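Local coordinates for cellulose binding domain-containing protein (Clostridium clariflavum, PDB 4B96) that probably binds cellulose through this calcium-containing family 3b carbohydrate-binding module, one part of a longer membrane protein of a biomass-sensing system, at residues Y10-S15 with A20-F25; I107-D110 with E114-Q117. All blocks are in the same frame, centred on the assembly; numbering follows the deposited sequence. Where two conformers were deposited one is given.

How the interactions relate
Both contacts lie on the same antiparallel sheet of the beta-sandwich, where strands 20-29 and 100-109 are neighbours. Interaction 1 lays the loop after strand 5-9 along strand 20-29 and is largely polar: carboxylates, a guanidinium and an Asx turn, with N11 and D24 buried and R22 partly exposed. Interaction 2 joins the end of strand 100-109 to strand 115-116 beside the calcium ion; the buried F115 ring and the stem of R109 do most of the work, without a hydrogen bond between the segments. The two touch through I21 against F115, and Q117 NE2 probably donates to the carbonyls of Q13 and S15.

Interaction 1 of 2, residues Y10-S15 with A20-F25; sequences YNEQQS and AIRWDF
Where strand 5-9 runs out into a loop beside strand 20-29 of the CBM3 beta-sandwich, the two segments still run nearly antiparallel and Y10 N donates to D24 O at 3.2 Å. Beyond this backbone bond side chains take over, in a salt-bridge network of E12, R22 and D24. The R22 chain is bent at both chi2 (-74°) and chi3 (-60°), which folds its guanidinium back beside E12 and D24. The E12 carboxylate stacks on that group, the two planes 13° apart, with OE1 over the centre of one face; OE1 lies 3.3 Å from R22 NE, an electrostatic salt bridge, because the oxygen sits well above the guanidinium plane while the N-H bonds spread within it. D24 instead takes N-H bonds: R22 NE donates on the syn side of D24 OD1, somewhat out of the carboxylate plane, and R22 NH2 adds a weak bond, part of the salt bridge, to D24 OD2 at 2.9 Å. D24 OD1 also accepts from the backbone of G105 on the adjoining strand 100-109. Nearer the start of strand 20-29, N11 closes an Asx turn, its OD1 accepting from Q13 N at 3.2 Å, and the same oxygen receives a long, weak bond from R22 N. The turn brings Q13 round so that its CG packs 3.8 Å from R22 CG. A water sits in plane at the edge of the guanidinium and accepts from both R22 NH1 and Q13 NE2. Two carboxylates thus share one arginine, with E12 OE2 only 2.6 Å from D24 OD2. At that separation one of the acids probably holds a proton; the guanidinium, with E12 over its face and D24 beside its NE and NH2, would offset part of the negative charge.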
# COMPACT_ATOMS: atom_id res chain seq x y z
N TYR A 10 -3.33 -14.28 -7.77
CA TYR A 10 -2.80 -15.00 -8.91
C TYR A 10 -3.80 -14.89 -10.01
O TYR A 10 -4.99 -15.06 -9.82
CB TYR A 10 -2.55 -16.51 -8.59
CG TYR A 10 -2.06 -17.22 -9.85
CD1 TYR A 10 -0.96 -16.70 -10.56
CD2 TYR A 10 -2.70 -18.35 -10.36
CE1 TYR A 10 -0.50 -17.28 -11.71
CE2 TYR A 10 -2.23 -18.97 -11.53
CZ TYR A 10 -1.14 -18.42 -12.20
OH TYR A 10 -0.65 -18.99 -13.37
N ASN A 11 -3.36 -14.55 -11.21
CA ASN A 11 -4.30 -14.46 -12.35
C ASN A 11 -4.00 -15.53 -13.41
O ASN A 11 -3.01 -15.43 -14.17
CB ASN A 11 -4.23 -13.07 -13.01
CG ASN A 11 -5.50 -12.71 -13.81
OD1 ASN A 11 -6.13 -13.60 -14.43
ND2 ASN A 11 -5.87 -11.39 -13.81
N GLU A 12 -4.87 -16.53 -13.49
CA GLU A 12 -4.69 -17.67 -14.36
C GLU A 12 -4.76 -17.31 -15.82
O GLU A 12 -4.30 -18.06 -16.66
CB GLU A 12 -5.80 -18.72 -14.07
CG GLU A 12 -5.67 -19.38 -12.70
CD GLU A 12 -6.27 -18.56 -11.55
OE1 GLU A 12 -6.85 -17.49 -11.77
OE2 GLU A 12 -6.18 -19.00 -10.39
N GLN A 13 -5.38 -16.16 -16.13
CA GLN A 13 -5.49 -15.67 -17.51
C GLN A 13 -4.49 -14.57 -17.76
O GLN A 13 -4.80 -13.37 -17.52
CB GLN A 13 -6.88 -15.05 -17.77
CG GLN A 13 -8.09 -15.91 -17.38
CD GLN A 13 -8.39 -16.97 -18.40
OE1 GLN A 13 -7.88 -16.92 -19.52
NE2 GLN A 13 -9.23 -17.94 -18.03
N GLN A 14 -3.32 -14.91 -18.28
CA GLN A 14 -2.31 -13.87 -18.46
C GLN A 14 -2.23 -13.34 -19.89
O GLN A 14 -1.39 -12.52 -20.19
CB GLN A 14 -0.96 -14.33 -17.93
CG GLN A 14 -0.94 -14.28 -16.38
CD GLN A 14 0.40 -14.56 -15.82
OE1 GLN A 14 1.42 -14.45 -16.52
NE2 GLN A 14 0.44 -14.93 -14.53
N SER A 15 -3.08 -13.84 -20.79
CA SER A 15 -3.20 -13.26 -22.15
C SER A 15 -3.82 -11.86 -22.02
O SER A 15 -4.68 -11.65 -21.17
CB SER A 15 -4.13 -14.09 -23.00
OG SER A 15 -3.51 -15.31 -23.34
N ALA A 20 -12.38 -13.95 -19.53
CA ALA A 20 -12.57 -13.89 -18.10
C ALA A 20 -11.41 -13.13 -17.47
O ALA A 20 -10.25 -13.26 -17.90
CB ALA A 20 -12.71 -15.31 -17.51
N ILE A 21 -11.72 -12.34 -16.45
CA ILE A 21 -10.69 -11.77 -15.63
C ILE A 21 -10.68 -12.56 -14.32
O ILE A 21 -11.75 -12.76 -13.72
CB ILE A 21 -10.98 -10.27 -15.37
CG1 ILE A 21 -10.65 -9.46 -16.65
CG2 ILE A 21 -10.10 -9.75 -14.16
CD1 ILE A 21 -11.09 -7.96 -16.54
N ARG A 22 -9.52 -13.06 -13.88
CA ARG A 22 -9.48 -13.81 -12.61
C ARG A 22 -9.00 -12.93 -11.50
O ARG A 22 -7.88 -12.39 -11.55
CB ARG A 22 -8.61 -15.06 -12.75
CG ARG A 22 -9.22 -16.01 -13.78
CD ARG A 22 -10.49 -16.73 -13.18
NE ARG A 22 -10.19 -17.53 -11.99
CZ ARG A 22 -9.75 -18.78 -12.04
NH1 ARG A 22 -9.58 -19.37 -13.22
NH2 ARG A 22 -9.46 -19.43 -10.91
N TRP A 23 -9.85 -12.70 -10.51
CA TRP A 23 -9.46 -11.83 -9.40
C TRP A 23 -8.90 -12.60 -8.19
O TRP A 23 -8.72 -12.02 -7.11
CB TRP A 23 -10.64 -10.96 -9.02
CG TRP A 23 -11.99 -11.73 -8.94
CD1 TRP A 23 -12.99 -11.82 -9.91
CD2 TRP A 23 -12.44 -12.52 -7.83
NE1 TRP A 23 -14.04 -12.58 -9.43
CE2 TRP A 23 -13.71 -13.04 -8.17
CE3 TRP A 23 -11.88 -12.83 -6.57
CZ2 TRP A 23 -14.44 -13.86 -7.29
CZ3 TRP A 23 -12.60 -13.63 -5.69
CH2 TRP A 23 -13.88 -14.14 -6.06
N ASP A 24 -8.65 -13.91 -8.36
CA ASP A 24 -8.31 -14.79 -7.20
C ASP A 24 -7.33 -14.18 -6.20
O ASP A 24 -6.20 -13.72 -6.59
CB ASP A 24 -7.59 -16.03 -7.66
CG ASP A 24 -8.43 -16.88 -8.62
OD1 ASP A 24 -9.47 -16.38 -9.14
OD2 ASP A 24 -8.01 -18.04 -8.84
N PHE A 25 -7.68 -14.26 -4.93
CA PHE A 25 -6.79 -13.74 -3.90
C PHE A 25 -6.78 -14.60 -2.66
O PHE A 25 -7.68 -15.45 -2.45
CB PHE A 25 -7.15 -12.30 -3.55
CG PHE A 25 -8.56 -12.11 -3.02
CD1 PHE A 25 -8.82 -12.24 -1.64
CD2 PHE A 25 -9.60 -11.71 -3.88
CE1 PHE A 25 -10.11 -12.04 -1.13
CE2 PHE A 25 -10.90 -11.48 -3.38
CZ PHE A 25 -11.16 -11.69 -2.00
O HOH W 1 -10.60 -18.88 -16.10

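Interaction 2 of 2, residues I107-D110 with E114-Q117; sequences ITRD and EFNQ. With CA (calcium ion), chain E.
R109 leaves its strand with CG anti to the carbonyl carbon (chi1 -64°) and runs extended from CG to NE, while F115, with a like first torsion, turns its ring back to meet that stem. The pair joins the end of strand 100-109, in one sheet of the CBM3 beta-sandwich, to the short strand 115-116 at the calcium site. R109 and F115 reach out from their strands in opposite senses and overlap side by side. R109 CG lies over the F115 ring as an off-centre CH-pi contact, 4.2 Å from the ring centroid and 29° off the normal. The guanidinium stands steeply to the ring, their planes 78° apart, and lays one face on the backbone oxygen of E114, with R109 CZ 3.5 Å from E114 O. That oxygen sits above the centre of the group, consistent with an electrostatic rather than hydrogen-bonding approach that leaves the N-H bonds to others: NH2 forms a salt bridge with D48, and NH1 donates to T113 in the connecting loop. The far rim of the ring points into strand 100-109. F115 CE2 is 3.4 Å from I107 O, which lies at the ring edge near its plane, as does T108 CA; such an edge approach sets the weakly positive ring hydrogens toward the carbonyl oxygen. I107 CG1 adds loose apolar contact with F115 CZ, and I21 and I53 also touch the buried ring. With F115 wedged against the sheet, the next residue meets the metal. N116 O binds the calcium ion at 2.2 Å alongside the backbone oxygen of K47, D119 OD1, D120 OD1 and three waters, one of which also accepts from N116 N at 2.9 Å.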
# COMPACT_ATOMS: atom_id res chain seq x y z
N ILE A 107 -14.68 -12.55 -13.23
CA ILE A 107 -15.78 -11.79 -13.84
C ILE A 107 -15.74 -11.95 -15.38
O ILE A 107 -14.66 -12.15 -15.95
CB ILE A 107 -15.67 -10.27 -13.51
CG1 ILE A 107 -14.29 -9.72 -13.89
CG2 ILE A 107 -16.04 -10.03 -12.04
CD1 ILE A 107 -14.16 -8.17 -13.73
N THR A 108 -16.90 -11.87 -16.02
CA THR A 108 -17.01 -12.07 -17.46
C THR A 108 -18.01 -11.02 -17.92
O THR A 108 -18.82 -10.56 -17.12
CB THR A 108 -17.59 -13.50 -17.75
OG1 THR A 108 -18.79 -13.70 -16.96
CG2 THR A 108 -16.56 -14.59 -17.34
N ARG A 109 -17.97 -10.65 -19.19
CA ARG A 109 -19.02 -9.83 -19.76
C ARG A 109 -20.20 -10.75 -20.02
O ARG A 109 -20.03 -11.90 -20.49
CB ARG A 109 -18.59 -9.22 -21.11
CG ARG A 109 -17.41 -8.26 -20.97
CD ARG A 109 -17.12 -7.76 -22.37
NE ARG A 109 -16.20 -6.63 -22.33
CZ ARG A 109 -15.90 -5.91 -23.42
NH1 ARG A 109 -16.41 -6.25 -24.61
NH2 ARG A 109 -15.08 -4.84 -23.32
N ASP A 110 -21.40 -10.25 -19.76
CA ASP A 110 -22.60 -11.04 -19.97
C ASP A 110 -22.73 -11.49 -21.42
O ASP A 110 -23.36 -12.52 -21.69
CB ASP A 110 -23.83 -10.23 -19.61
CG ASP A 110 -25.10 -11.06 -19.64
OD1 ASP A 110 -25.26 -11.98 -18.80
OD2 ASP A 110 -25.93 -10.80 -20.49
N GLU A 114 -14.57 -10.44 -25.23
CA GLU A 114 -13.29 -10.42 -24.50
C GLU A 114 -12.97 -9.08 -23.85
O GLU A 114 -13.24 -8.01 -24.43
CB GLU A 114 -12.14 -10.75 -25.47
CG GLU A 114 -12.03 -12.25 -25.81
CD GLU A 114 -10.87 -12.56 -26.79
OE1 GLU A 114 -10.52 -11.67 -27.62
OE2 GLU A 114 -10.33 -13.67 -26.71
N PHE A 115 -12.37 -9.16 -22.67
CA PHE A 115 -11.71 -7.99 -22.08
C PHE A 115 -10.33 -7.78 -22.73
O PHE A 115 -9.74 -8.72 -23.27
CB PHE A 115 -11.43 -8.23 -20.59
CG PHE A 115 -12.64 -8.41 -19.77
CD1 PHE A 115 -13.43 -7.32 -19.42
CD2 PHE A 115 -12.98 -9.67 -19.28
CE1 PHE A 115 -14.58 -7.48 -18.59
CE2 PHE A 115 -14.12 -9.86 -18.46
CZ PHE A 115 -14.93 -8.76 -18.11
N ASN A 116 -9.82 -6.54 -22.63
CA ASN A 116 -8.42 -6.24 -22.88
C ASN A 116 -7.83 -5.88 -21.53
O ASN A 116 -8.16 -4.82 -20.96
CB ASN A 116 -8.31 -5.04 -23.84
CG ASN A 116 -6.86 -4.52 -23.98
OD1 ASN A 116 -5.90 -5.18 -23.57
ND2 ASN A 116 -6.71 -3.32 -24.54
N GLN A 117 -7.01 -6.76 -20.97
CA GLN A 117 -6.53 -6.60 -19.64
C GLN A 117 -5.34 -5.65 -19.54
O GLN A 117 -4.91 -5.31 -18.43
CB GLN A 117 -6.08 -7.94 -19.11
CG GLN A 117 -7.18 -9.00 -19.14
CD GLN A 117 -6.82 -10.21 -18.24
OE1 GLN A 117 -7.02 -10.14 -17.05
NE2 GLN A 117 -6.29 -11.27 -18.83
CA CA E . -9.46 -3.38 -19.85
O HOH W 2 -11.20 -4.33 -21.35
O HOH W 3 -10.48 -5.17 -18.68
O HOH W 4 -9.79 -1.65 -21.76